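PDB 4JJJ: cellulose 1,4-beta-cellobiosidase from Thermobifida fusca, which probably cleaves cellulose chains to release cellobiose, the chain here being the family 48 glycoside hydrolase catalytic domain of a longer secreted cellulase. Local coordinates for residues P573-R577 with I587-Y591; A503-K507 with E625-A629; Y97-P102 with G126-A131; E181-E185 with S548-L552. The protein carries 1 engineered substitution. All coordinates share one frame; numbering follows the deposited sequence.

Contact 1. Residues P573-R577 with I587-Y591; sequences PNGDR and IRSFY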
loop_
_atom_site.group_PDB
_atom_site.type_symbol
_atom_site.label_atom_id
_atom_site.label_comp_id
_atom_site.label_asym_id
_atom_site.label_seq_id
_atom_site.Cartn_x
_atom_site.Cartn_y
_atom_site.Cartn_z
ATOM N N PRO A 573 8.215 22.621 10.439
ATOM C CA PRO A 573 9.436 22.715 11.243
ATOM C C PRO A 573 10.525 23.622 10.727
ATOM O O PRO A 573 11.248 24.205 11.546
ATOM C CB PRO A 573 9.898 21.257 11.340
ATOM C CG PRO A 573 8.606 20.491 11.295
ATOM C CD PRO A 573 7.721 21.218 10.359
ATOM N N ASN A 574 10.671 23.738 9.424
ATOM C CA ASN A 574 11.629 24.646 8.811
ATOM C C ASN A 574 11.152 26.075 8.745
ATOM O O ASN A 574 11.847 26.933 8.115
ATOM C CB ASN A 574 12.022 24.109 7.479
ATOM C CG ASN A 574 10.953 24.281 6.428
ATOM O OD1 ASN A 574 9.767 24.590 6.685
ATOM N ND2 ASN A 574 11.378 24.087 5.172
ATOM N N GLY A 575 10.003 26.380 9.315
ATOM C CA GLY A 575 9.453 27.744 9.266
ATOM C C GLY A 575 8.557 28.053 8.058
ATOM O O GLY A 575 7.984 29.140 7.963
ATOM N N ASP A 576 8.346 27.085 7.122
ATOM C CA ASP A 576 7.508 27.341 6.004
ATOM C C ASP A 576 6.066 27.664 6.504
ATOM O O ASP A 576 5.473 26.974 7.381
ATOM C CB ASP A 576 7.395 26.109 5.041
ATOM C CG ASP A 576 8.664 25.825 4.275
ATOM O OD1 ASP A 576 9.555 26.771 4.087
ATOM O OD2 ASP A 576 8.779 24.684 3.744
ATOM N N ARG A 577 5.509 28.743 5.955
ATOM C CA ARG A 577 4.172 29.187 6.332
ATOM C C ARG A 577 3.050 28.364 5.761
ATOM O O ARG A 577 2.902 28.235 4.562
ATOM C CB ARG A 577 4.001 30.673 5.923
ATOM C CG ARG A 577 4.973 31.555 6.701
ATOM C CD ARG A 577 5.220 32.953 6.145
ATOM N NE ARG A 577 4.038 33.824 6.051
ATOM C CZ ARG A 577 3.362 34.346 7.080
ATOM N NH1 ARG A 577 3.685 34.067 8.348
ATOM N NH2 ARG A 577 2.310 35.128 6.826
ATOM N N ILE A 587 5.258 24.721 1.288
ATOM C CA ILE A 587 5.344 24.063 2.574
ATOM C C ILE A 587 6.331 22.898 2.566
ATOM O O ILE A 587 6.407 22.120 3.538
ATOM C CB ILE A 587 3.987 23.586 3.097
ATOM C CG1 ILE A 587 3.233 22.572 2.204
ATOM C CG2 ILE A 587 3.092 24.753 3.259
ATOM C CD1 ILE A 587 2.140 21.841 2.923
ATOM N N ARG A 588 7.086 22.854 1.476
ATOM C CA ARG A 588 8.214 21.887 1.305
ATOM C C ARG A 588 9.428 22.606 0.632
ATOM O O ARG A 588 9.986 22.165 -0.356
ATOM C CB ARG A 588 7.774 20.685 0.445
ATOM C CG ARG A 588 6.623 19.902 1.056
ATOM C CD ARG A 588 6.162 18.862 0.055
ATOM N NE ARG A 588 5.035 18.020 0.460
ATOM C CZ ARG A 588 3.759 18.435 0.414
ATOM N NH1 ARG A 588 3.422 19.642 0.104
ATOM N NH2 ARG A 588 2.755 17.584 0.697
ATOM N N SER A 589 9.817 23.743 1.229
ATOM C CA SER A 589 10.714 24.658 0.558
ATOM C C SER A 589 12.112 24.107 0.411
ATOM O O SER A 589 12.845 24.565 -0.447
ATOM C CB SER A 589 10.745 26.054 1.214
ATOM O OG SER A 589 11.331 26.001 2.456
ATOM N N PHE A 590 12.402 23.104 1.187
ATOM C CA PHE A 590 13.648 22.347 1.039
ATOM C C PHE A 590 13.852 21.771 -0.386
ATOM O O PHE A 590 14.950 21.417 -0.768
ATOM C CB PHE A 590 13.777 21.246 2.087
ATOM C CG PHE A 590 12.574 20.328 2.180
ATOM C CD1 PHE A 590 12.363 19.317 1.296
ATOM C CD2 PHE A 590 11.642 20.535 3.174
ATOM C CE1 PHE A 590 11.233 18.496 1.347
ATOM C CE2 PHE A 590 10.561 19.693 3.265
ATOM C CZ PHE A 590 10.323 18.747 2.361
ATOM N N TYR A 591 12.764 21.524 -1.105
ATOM C CA TYR A 591 12.826 21.035 -2.454
ATOM C C TYR A 591 13.619 21.904 -3.359
ATOM O O TYR A 591 14.167 21.431 -4.301
ATOM C CB TYR A 591 11.507 20.638 -3.049
ATOM C CG TYR A 591 11.118 19.197 -2.985
ATOM C CD1 TYR A 591 11.978 18.252 -3.472
ATOM C CD2 TYR A 591 9.861 18.819 -2.608
ATOM C CE1 TYR A 591 11.680 16.876 -3.466
ATOM C CE2 TYR A 591 9.522 17.446 -2.589
ATOM C CZ TYR A 591 10.413 16.514 -3.115
ATOM O OH TYR A 591 10.080 15.127 -3.205
HETATM O O HOH W 1 8.544 22.107 5.223
#
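Asp576 turns its carboxylate onto Ser589 and meets its hydroxyl and its backbone N-H. Ser589 OG donates to the syn lone pair of Asp576 OD1 at 2.5 Å. Asp576 OD2 accepts Ser589 N at 2.9 Å, nearly straight at 169° but 24° out of the carboxylate plane. With Ser589 OG set between its own backbone N and carbonyl carbon (chi1 68°), hydroxyl and amide face the same carboxylate. A water lies within hydrogen-bonding distance of Asp576 OD2 and Ile587 O, though it cannot serve every acceptor around it at once. Asn574 lies across the side chain of Phe590 at about a right angle, its ND2 at the ring edge, 4.1 Å from Phe590 CD2. The same amide steadies the acid: Asn574 OD1 accepts Asp576 N at 2.9 Å, and Asn574 ND2 gives a weak bond to Asp576 OD2. Ile587 CG2 rests 3.7 Å from Arg577 O. Phe590 also meets Tyr156 edge-to-face, and Arg588 turns away to Phe584 O and a salt bridge with Asp43. The arrangement is an Asx turn at Asn574 that presents a carboxylate to Ser589, in the loop that follows strand 577-578.

Contact 2. Residues A503-K507 with E625-A629; sequences AALAK and EIATA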
loop_
_atom_site.group_PDB
_atom_site.type_symbol
_atom_site.label_atom_id
_atom_site.label_comp_id
_atom_site.label_asym_id
_atom_site.label_seq_id
_atom_site.Cartn_x
_atom_site.Cartn_y
_atom_site.Cartn_z
ATOM N N ALA A 503 8.772 -6.353 -13.902
ATOM C CA ALA A 503 9.196 -7.529 -13.130
ATOM C C ALA A 503 8.003 -8.288 -12.561
ATOM O O ALA A 503 7.993 -9.508 -12.596
ATOM C CB ALA A 503 10.167 -7.064 -12.096
ATOM N N ALA A 504 6.981 -7.564 -12.074
ATOM C CA ALA A 504 5.816 -8.223 -11.545
ATOM C C ALA A 504 5.055 -8.918 -12.670
ATOM O O ALA A 504 4.486 -10.010 -12.473
ATOM C CB ALA A 504 4.929 -7.188 -10.830
ATOM N N LEU A 505 4.993 -8.332 -13.856
ATOM C CA LEU A 505 4.339 -8.958 -14.992
ATOM C C LEU A 505 5.105 -10.246 -15.374
ATOM O O LEU A 505 4.499 -11.298 -15.560
ATOM C CB LEU A 505 4.260 -7.972 -16.153
ATOM C CG LEU A 505 3.661 -8.535 -17.445
ATOM C CD1 LEU A 505 2.274 -9.096 -17.184
ATOM C CD2 LEU A 505 3.698 -7.443 -18.505
ATOM N N ALA A 506 6.415 -10.174 -15.438
ATOM C CA ALA A 506 7.234 -11.319 -15.761
ATOM C C ALA A 506 6.958 -12.436 -14.742
ATOM O O ALA A 506 6.801 -13.623 -15.146
ATOM C CB ALA A 506 8.668 -10.998 -15.744
ATOM N N LYS A 507 6.902 -12.118 -13.430
ATOM C CA LYS A 507 6.636 -13.157 -12.442
ATOM C C LYS A 507 5.267 -13.773 -12.612
ATOM O O LYS A 507 5.083 -14.999 -12.486
ATOM C CB LYS A 507 6.866 -12.631 -11.074
ATOM C CG LYS A 507 8.339 -12.469 -10.691
ATOM C CD LYS A 507 8.521 -12.042 -9.284
ATOM C CE LYS A 507 8.191 -10.562 -9.049
ATOM N NZ LYS A 507 7.854 -10.283 -7.593
ATOM N N GLU A 625 11.715 -5.939 -6.881
ATOM C CA GLU A 625 10.797 -6.668 -7.751
ATOM C C GLU A 625 11.595 -7.359 -8.828
ATOM O O GLU A 625 11.474 -8.548 -9.112
ATOM C CB GLU A 625 9.729 -5.709 -8.342
ATOM C CG GLU A 625 8.553 -6.443 -8.872
ATOM C CD GLU A 625 7.426 -6.540 -7.869
ATOM O OE1 GLU A 625 7.137 -7.623 -7.388
ATOM O OE2 GLU A 625 6.810 -5.518 -7.472
ATOM N N ILE A 626 12.543 -6.604 -9.415
ATOM C CA ILE A 626 13.428 -7.154 -10.430
ATOM C C ILE A 626 14.273 -8.355 -9.886
ATOM O O ILE A 626 14.387 -9.392 -10.551
ATOM C CB ILE A 626 14.344 -6.063 -11.065
ATOM C CG1 ILE A 626 13.513 -4.994 -11.770
ATOM C CG2 ILE A 626 15.315 -6.697 -12.006
ATOM C CD1 ILE A 626 14.363 -3.726 -12.020
ATOM N N ALA A 627 14.975 -8.103 -8.796
ATOM C CA ALA A 627 15.757 -9.174 -8.164
ATOM C C ALA A 627 14.900 -10.412 -7.988
ATOM O O ALA A 627 15.349 -11.490 -8.254
ATOM C CB ALA A 627 16.296 -8.743 -6.831
ATOM N N THR A 628 13.695 -10.256 -7.452
ATOM C CA THR A 628 12.798 -11.422 -7.183
ATOM C C THR A 628 12.388 -12.078 -8.507
ATOM O O THR A 628 12.194 -13.307 -8.499
ATOM C CB THR A 628 11.604 -11.074 -6.332
ATOM O OG1 THR A 628 10.610 -10.277 -7.068
ATOM C CG2 THR A 628 12.056 -10.451 -5.045
ATOM N N ALA A 629 12.277 -11.365 -9.604
ATOM C CA ALA A 629 11.893 -11.944 -10.891
ATOM C C ALA A 629 13.027 -12.856 -11.393
ATOM O O ALA A 629 12.796 -13.925 -11.891
ATOM C CB ALA A 629 11.536 -10.842 -11.924
#
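Lys507 reaches from helix 499-516 to helix 620-637 and places its ammonium between two side chains there. NZ of Lys507 forms a salt bridge with Glu625 OE1 at 2.8 Å, using the anti lone pair of that oxygen, and donates a second bond to Thr628 OG1, also at 2.8 Å. The two helices belong to the (alpha/alpha)6 barrel of family 48 and run roughly parallel here, their local axes 8.7 Å apart and crossing at 26°. A third partner, Glu423 of helix 416-432, forms another salt bridge with the lysine, so two carboxylates and a hydroxyl surround a buried charge and probably favour its protonated state. Thr628 OG1 relays the contact by donating to Glu625 O at 2.8 Å, a carbonyl that also accepts Ala629 N. Glu625 bends at chi2 (95°), bringing its carboxylate toward helix 499-516; its other oxygen, OE2, is held by Tyr55 and by Trp420, a residue lining the glycan pocket. This is consistent with a second-shell position behind that tryptophan.

Outward from this polar knot the interface is lined with small residues, which lets the backbones come close. Ala503 CB lies against the backbone of Glu625 and Ile626 and touches Ile626 CG1, while Ala504 CB packs beside the Glu625 carboxylate. Leu532 and Leu529 of helix 519-533 cover Ala503 and Ala629 respectively. Near the C-terminal end of the contact, the aliphatic part of the lysine passes over the other helix, with Lys507 CG 3.6 Å from Ala629 CA.

Contact 3. Residues Y97-P102 with G126-A131; sequences YNPNSP and GQDPLA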
loop_
_atom_site.group_PDB
_atom_site.type_symbol
_atom_site.label_atom_id
_atom_site.label_comp_id
_atom_site.label_asym_id
_atom_site.label_seq_id
_atom_site.Cartn_x
_atom_site.Cartn_y
_atom_site.Cartn_z
ATOM N N TYR A 97 -8.412 2.293 25.388
ATOM C CA TYR A 97 -9.297 1.943 24.307
ATOM C C TYR A 97 -10.466 1.160 24.880
ATOM O O TYR A 97 -10.278 0.303 25.801
ATOM C CB TYR A 97 -8.530 1.094 23.286
ATOM C CG TYR A 97 -9.358 0.669 22.143
ATOM C CD1 TYR A 97 -9.972 1.598 21.350
ATOM C CD2 TYR A 97 -9.620 -0.651 21.941
ATOM C CE1 TYR A 97 -10.798 1.229 20.284
ATOM C CE2 TYR A 97 -10.406 -1.089 20.906
ATOM C CZ TYR A 97 -10.989 -0.154 20.042
ATOM O OH TYR A 97 -11.798 -0.514 18.942
ATOM N N ASN A 98 -11.641 1.428 24.336
ATOM C CA ASN A 98 -12.875 0.713 24.661
ATOM C C ASN A 98 -13.471 0.053 23.408
ATOM O O ASN A 98 -14.074 0.727 22.548
ATOM C CB ASN A 98 -13.910 1.698 25.219
ATOM C CG ASN A 98 -15.232 1.025 25.560
ATOM O OD1 ASN A 98 -15.370 -0.217 25.506
ATOM N ND2 ASN A 98 -16.210 1.857 26.018
ATOM N N PRO A 99 -13.325 -1.270 23.291
ATOM C CA PRO A 99 -13.776 -1.877 22.038
ATOM C C PRO A 99 -15.286 -1.807 21.821
ATOM O O PRO A 99 -15.768 -1.925 20.712
ATOM C CB PRO A 99 -13.339 -3.337 22.159
ATOM C CG PRO A 99 -12.559 -3.415 23.352
ATOM C CD PRO A 99 -12.667 -2.207 24.185
ATOM N N ASN A 100 -16.047 -1.603 22.907
ATOM C CA ASN A 100 -17.446 -1.347 22.754
ATOM C C ASN A 100 -17.812 0.040 22.231
ATOM O O ASN A 100 -18.940 0.277 21.811
ATOM C CB ASN A 100 -18.177 -1.563 24.099
ATOM C CG ASN A 100 -18.234 -3.009 24.539
ATOM O OD1 ASN A 100 -17.735 -3.963 23.920
ATOM N ND2 ASN A 100 -18.887 -3.193 25.654
ATOM N N SER A 101 -16.859 0.957 22.227
ATOM C CA SER A 101 -17.047 2.269 21.643
ATOM C C SER A 101 -15.711 2.645 20.964
ATOM O O SER A 101 -14.831 3.330 21.519
ATOM C CB SER A 101 -17.422 3.280 22.722
ATOM O OG SER A 101 -17.850 4.465 22.124
ATOM N N PRO A 102 -15.523 2.068 19.780
ATOM C CA PRO A 102 -14.212 2.181 19.145
ATOM C C PRO A 102 -13.761 3.488 18.666
ATOM O O PRO A 102 -12.541 3.734 18.657
ATOM C CB PRO A 102 -14.298 1.201 17.960
ATOM C CG PRO A 102 -15.512 0.396 18.147
ATOM C CD PRO A 102 -16.450 1.190 19.050
ATOM N N GLY A 126 -20.229 0.503 15.516
ATOM C CA GLY A 126 -20.290 -0.854 16.043
ATOM C C GLY A 126 -19.266 -1.213 17.079
ATOM O O GLY A 126 -18.449 -0.367 17.508
ATOM N N GLN A 127 -19.358 -2.436 17.545
ATOM C CA GLN A 127 -18.425 -3.002 18.494
ATOM C C GLN A 127 -17.218 -3.568 17.672
ATOM O O GLN A 127 -17.375 -4.146 16.615
ATOM C CB GLN A 127 -19.098 -4.114 19.305
ATOM C CG GLN A 127 -20.078 -3.454 20.369
ATOM C CD GLN A 127 -20.763 -4.433 21.341
ATOM O OE1 GLN A 127 -20.725 -5.645 21.136
ATOM N NE2 GLN A 127 -21.421 -3.891 22.402
ATOM N N ASP A 128 -16.039 -3.350 18.210
ATOM C CA ASP A 128 -14.861 -4.017 17.683
ATOM C C ASP A 128 -14.691 -5.379 18.279
ATOM O O ASP A 128 -14.426 -5.464 19.494
ATOM C CB ASP A 128 -13.635 -3.121 18.105
ATOM C CG ASP A 128 -12.251 -3.756 17.871
ATOM O OD1 ASP A 128 -12.081 -4.915 17.490
ATOM O OD2 ASP A 128 -11.252 -3.016 18.229
ATOM N N PRO A 129 -14.742 -6.453 17.446
ATOM C CA PRO A 129 -14.733 -7.834 17.939
ATOM C C PRO A 129 -13.367 -8.449 17.947
ATOM O O PRO A 129 -13.245 -9.613 18.274
ATOM C CB PRO A 129 -15.623 -8.573 16.933
ATOM C CG PRO A 129 -15.299 -7.874 15.662
ATOM C CD PRO A 129 -15.089 -6.403 16.000
ATOM N N LEU A 130 -12.338 -7.643 17.637
ATOM C CA LEU A 130 -10.995 -8.146 17.603
ATOM C C LEU A 130 -10.162 -7.785 18.829
ATOM O O LEU A 130 -9.306 -8.555 19.238
ATOM C CB LEU A 130 -10.182 -7.579 16.419
ATOM C CG LEU A 130 -10.765 -7.921 15.032
ATOM C CD1 LEU A 130 -9.877 -7.199 14.039
ATOM C CD2 LEU A 130 -10.959 -9.415 14.776
ATOM N N ALA A 131 -10.380 -6.605 19.404
ATOM C CA ALA A 131 -9.400 -6.052 20.343
ATOM C C ALA A 131 -9.125 -6.937 21.596
ATOM O O ALA A 131 -7.999 -7.166 21.995
ATOM C CB ALA A 131 -9.876 -4.688 20.778
HETATM O O HOH W 2 -16.393 -5.158 21.639
#
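Tyr97 and Asp128 both carry their CG opposite the backbone N (chi1 179° and 170°), which swings the phenol and the carboxylate across the gap between their loops. Tyr97 OH donates to Asp128 OD2 at 2.7 Å on the anti lone pair, with ring and carboxylate planes 55° apart. Asp128 OD2 is also hydrogen-bonded to Tyr265 OH. The other oxygen turns back on its own chain: Leu130 N lies 2.7 Å from Asp128 OD1, nearly along the C-O axis. Ala131 N reaches the same oxygen from above the carboxylate plane. A second link is made by the backbone, Asp128 N donating to Pro99 O in a nearly straight bond of 2.9 Å. Ala131 CB fills the angle between Tyr97 CE2, which it meets at the ring edge at 3.6 Å, and Pro99 CG. On the outer side the amides of Asn100 and Gln127 stack, side by side and nearly parallel, and a water donates to both Asn100 OD1 and Asp128 O. With Asp128 replaced by an alanine, the hydroxyls of Tyr97 and Tyr265 would probably lose their shared acceptor, and Leu130 N and Ala131 N theirs. Arg316 of strand 314-317 makes a cation-pi contact with Tyr97. Asn98 opens a type I beta turn; the arrangement is an Asx-turn loop and an Asx motif at the start of helix 131-138, joined beside strand 314-317, the edge strand of an antiparallel sheet.

Contact 4. Residues E181-E185 with S548-L552; sequences ESVWE and SWDRL. With CA (calcium ion), chain E; CA (calcium ion), chain F.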
loop_
_atom_site.group_PDB
_atom_site.type_symbol
_atom_site.label_atom_id
_atom_site.label_comp_id
_atom_site.label_asym_id
_atom_site.label_seq_id
_atom_site.Cartn_x
_atom_site.Cartn_y
_atom_site.Cartn_z
ATOM N N GLU A 181 -8.144 14.524 -2.341
ATOM C CA GLU A 181 -6.859 15.094 -1.886
ATOM C C GLU A 181 -5.740 14.181 -2.491
ATOM O O GLU A 181 -5.469 13.101 -1.945
ATOM C CB GLU A 181 -6.784 15.137 -0.374
ATOM C CG GLU A 181 -5.498 15.740 0.141
ATOM C CD GLU A 181 -5.257 15.520 1.588
ATOM O OE1 GLU A 181 -5.462 14.356 2.112
ATOM O OE2 GLU A 181 -4.979 16.516 2.369
ATOM N N SER A 182 -5.096 14.653 -3.552
ATOM C CA SER A 182 -3.980 13.948 -4.157
ATOM C C SER A 182 -2.669 14.140 -3.345
ATOM O O SER A 182 -2.599 14.859 -2.347
ATOM C CB SER A 182 -3.783 14.501 -5.489
ATOM O OG SER A 182 -3.032 15.740 -5.476
ATOM N N VAL A 183 -1.639 13.396 -3.787
ATOM C CA VAL A 183 -0.266 13.504 -3.200
ATOM C C VAL A 183 0.206 14.935 -3.190
ATOM O O VAL A 183 1.036 15.360 -2.377
ATOM C CB VAL A 183 0.680 12.567 -3.996
ATOM C CG1 VAL A 183 0.784 13.010 -5.449
ATOM C CG2 VAL A 183 2.012 12.403 -3.269
ATOM N N TRP A 184 -0.294 15.749 -4.152
ATOM C CA TRP A 184 0.110 17.183 -4.320
ATOM C C TRP A 184 -0.586 18.104 -3.335
ATOM O O TRP A 184 -0.182 19.254 -3.246
ATOM C CB TRP A 184 -0.179 17.653 -5.710
ATOM C CG TRP A 184 0.487 16.866 -6.747
ATOM C CD1 TRP A 184 -0.026 15.766 -7.383
ATOM C CD2 TRP A 184 1.849 16.939 -7.094
ATOM N NE1 TRP A 184 0.947 15.217 -8.223
ATOM C CE2 TRP A 184 2.110 15.925 -8.052
ATOM C CE3 TRP A 184 2.867 17.819 -6.764
ATOM C CZ2 TRP A 184 3.398 15.731 -8.606
ATOM C CZ3 TRP A 184 4.124 17.634 -7.324
ATOM C CH2 TRP A 184 4.368 16.644 -8.241
ATOM N N GLU A 185 -1.629 17.606 -2.639
ATOM C CA GLU A 185 -2.595 18.465 -1.909
ATOM C C GLU A 185 -2.648 18.234 -0.442
ATOM O O GLU A 185 -3.507 18.768 0.216
ATOM C CB GLU A 185 -3.971 18.311 -2.565
ATOM C CG GLU A 185 -4.063 18.843 -4.021
ATOM C CD GLU A 185 -5.262 18.392 -4.766
ATOM O OE1 GLU A 185 -5.584 17.214 -4.702
ATOM O OE2 GLU A 185 -5.903 19.163 -5.470
ATOM N N SER A 548 5.393 14.545 -14.541
ATOM C CA SER A 548 4.895 15.931 -14.620
ATOM C C SER A 548 4.918 16.597 -13.259
ATOM O O SER A 548 4.630 15.987 -12.263
ATOM C CB SER A 548 3.495 16.049 -15.223
ATOM O OG SER A 548 2.534 15.419 -14.441
ATOM N N TRP A 549 5.142 17.901 -13.287
ATOM C CA TRP A 549 5.422 18.715 -12.120
ATOM C C TRP A 549 4.527 19.967 -11.970
ATOM O O TRP A 549 4.775 20.742 -11.066
ATOM C CB TRP A 549 6.875 19.222 -12.242
ATOM C CG TRP A 549 7.852 18.101 -12.259
ATOM C CD1 TRP A 549 8.500 17.619 -13.370
ATOM C CD2 TRP A 549 8.265 17.254 -11.147
ATOM N NE1 TRP A 549 9.308 16.544 -12.994
ATOM C CE2 TRP A 549 9.186 16.304 -11.663
ATOM C CE3 TRP A 549 7.959 17.208 -9.768
ATOM C CZ2 TRP A 549 9.744 15.323 -10.891
ATOM C CZ3 TRP A 549 8.548 16.237 -8.985
ATOM C CH2 TRP A 549 9.456 15.317 -9.558
ATOM N N ASP A 550 3.583 20.126 -12.845
ATOM C CA ASP A 550 2.866 21.365 -12.911
ATOM C C ASP A 550 2.020 21.630 -11.692
ATOM O O ASP A 550 1.621 22.786 -11.424
ATOM C CB ASP A 550 1.991 21.387 -14.155
ATOM C CG ASP A 550 1.032 20.292 -14.146
ATOM O OD1 ASP A 550 1.474 19.136 -14.358
ATOM O OD2 ASP A 550 -0.161 20.501 -13.904
ATOM N N ARG A 551 1.711 20.653 -10.859
ATOM C CA ARG A 551 0.936 20.991 -9.651
ATOM C C ARG A 551 1.758 21.477 -8.458
ATOM O O ARG A 551 1.203 21.856 -7.432
ATOM C CB ARG A 551 0.154 19.733 -9.223
ATOM C CG ARG A 551 -0.740 19.230 -10.315
ATOM C CD ARG A 551 -1.472 17.904 -10.080
ATOM N NE ARG A 551 -2.430 18.084 -8.990
ATOM C CZ ARG A 551 -3.438 17.233 -8.700
ATOM N NH1 ARG A 551 -3.521 16.041 -9.315
ATOM N NH2 ARG A 551 -4.267 17.520 -7.734
ATOM N N LEU A 552 3.064 21.502 -8.591
ATOM C CA LEU A 552 3.849 21.804 -7.436
ATOM C C LEU A 552 3.713 23.261 -6.959
ATOM O O LEU A 552 3.861 23.538 -5.793
ATOM C CB LEU A 552 5.262 21.336 -7.686
ATOM C CG LEU A 552 6.276 22.056 -8.455
ATOM C CD1 LEU A 552 6.752 23.254 -7.662
ATOM C CD2 LEU A 552 7.428 21.076 -8.725
HETATM CA CA CA E . -7.618 17.244 -5.932
HETATM CA CA CA F . 1.335 24.910 -11.802
HETATM O O HOH W 3 -9.665 16.441 -7.150
HETATM O O HOH W 4 -9.014 18.764 -4.821
HETATM O O HOH W 5 0.016 24.462 -13.375
HETATM O O HOH W 6 3.172 25.103 -13.046
HETATM O O HOH W 7 1.167 27.221 -12.088
#
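Neither segment forms a helix or strand: Ser182 to Glu185 makes a type I beta turn facing loop 548-552, the backbones coming nearest at Trp184 and Arg551, CA atoms 6.6 Å apart. Arg551 lies over one face of the Trp184 indole, its CD 4.0 Å from the centroid of the five-membered ring in a CH-pi contact; its guanidinium is tilted 22° from the ring. The bend at chi3 (66°) of Arg551 carries that group toward the Glu185 carboxylate, where NH2 stands 3.2 Å from Glu185 OE2, the two planes almost perpendicular. Arg551 NH1 is salt-bridged to Asp408. Glu185 binds one calcium ion through both oxygens, and its OE1 accepts Ser182 N at 2.8 Å; Arg180 O and the carboxylates of Asp408 and Glu560 complete the protein ligands. Asp550 O binds the second calcium ion at 2.2 Å, with Asp553 and Asp554. At the far end of the indole, Trp184 CH2 meets Trp549 CE3 at 3.9 Å. A serine replacing Trp184 would probably leave the Arg551 chain without its aromatic platform and open a gap beside Trp549. The turn lies in the loop connecting strands 170-173 and 189-190, while Trp549 and Leu552 pack on helix 597-604.

Overall arrangement
All four contacts lie within the single family 48 catalytic domain. Contact 3 closes first along the chain; contacts 2 and 4 then cross, their segments alternating, and in sequence contact 1 lies between the two segments of contact 2. Contacts 1 and 4 are neighbours, their centres 16 Å apart, and they touch where Arg588 packs near Val183, so the calcium-bearing loops of contact 4 lie next to the loops flanking strand 577-578. Contact 2 has its centre 29 Å from that of contact 4. Contact 3 lies on the opposite side of the chain's centre from contact 2, 40 Å away between centres. The contacts thus serve three separate regions: the loops of contacts 1 and 4, the helical barrel and the loops of contact 3.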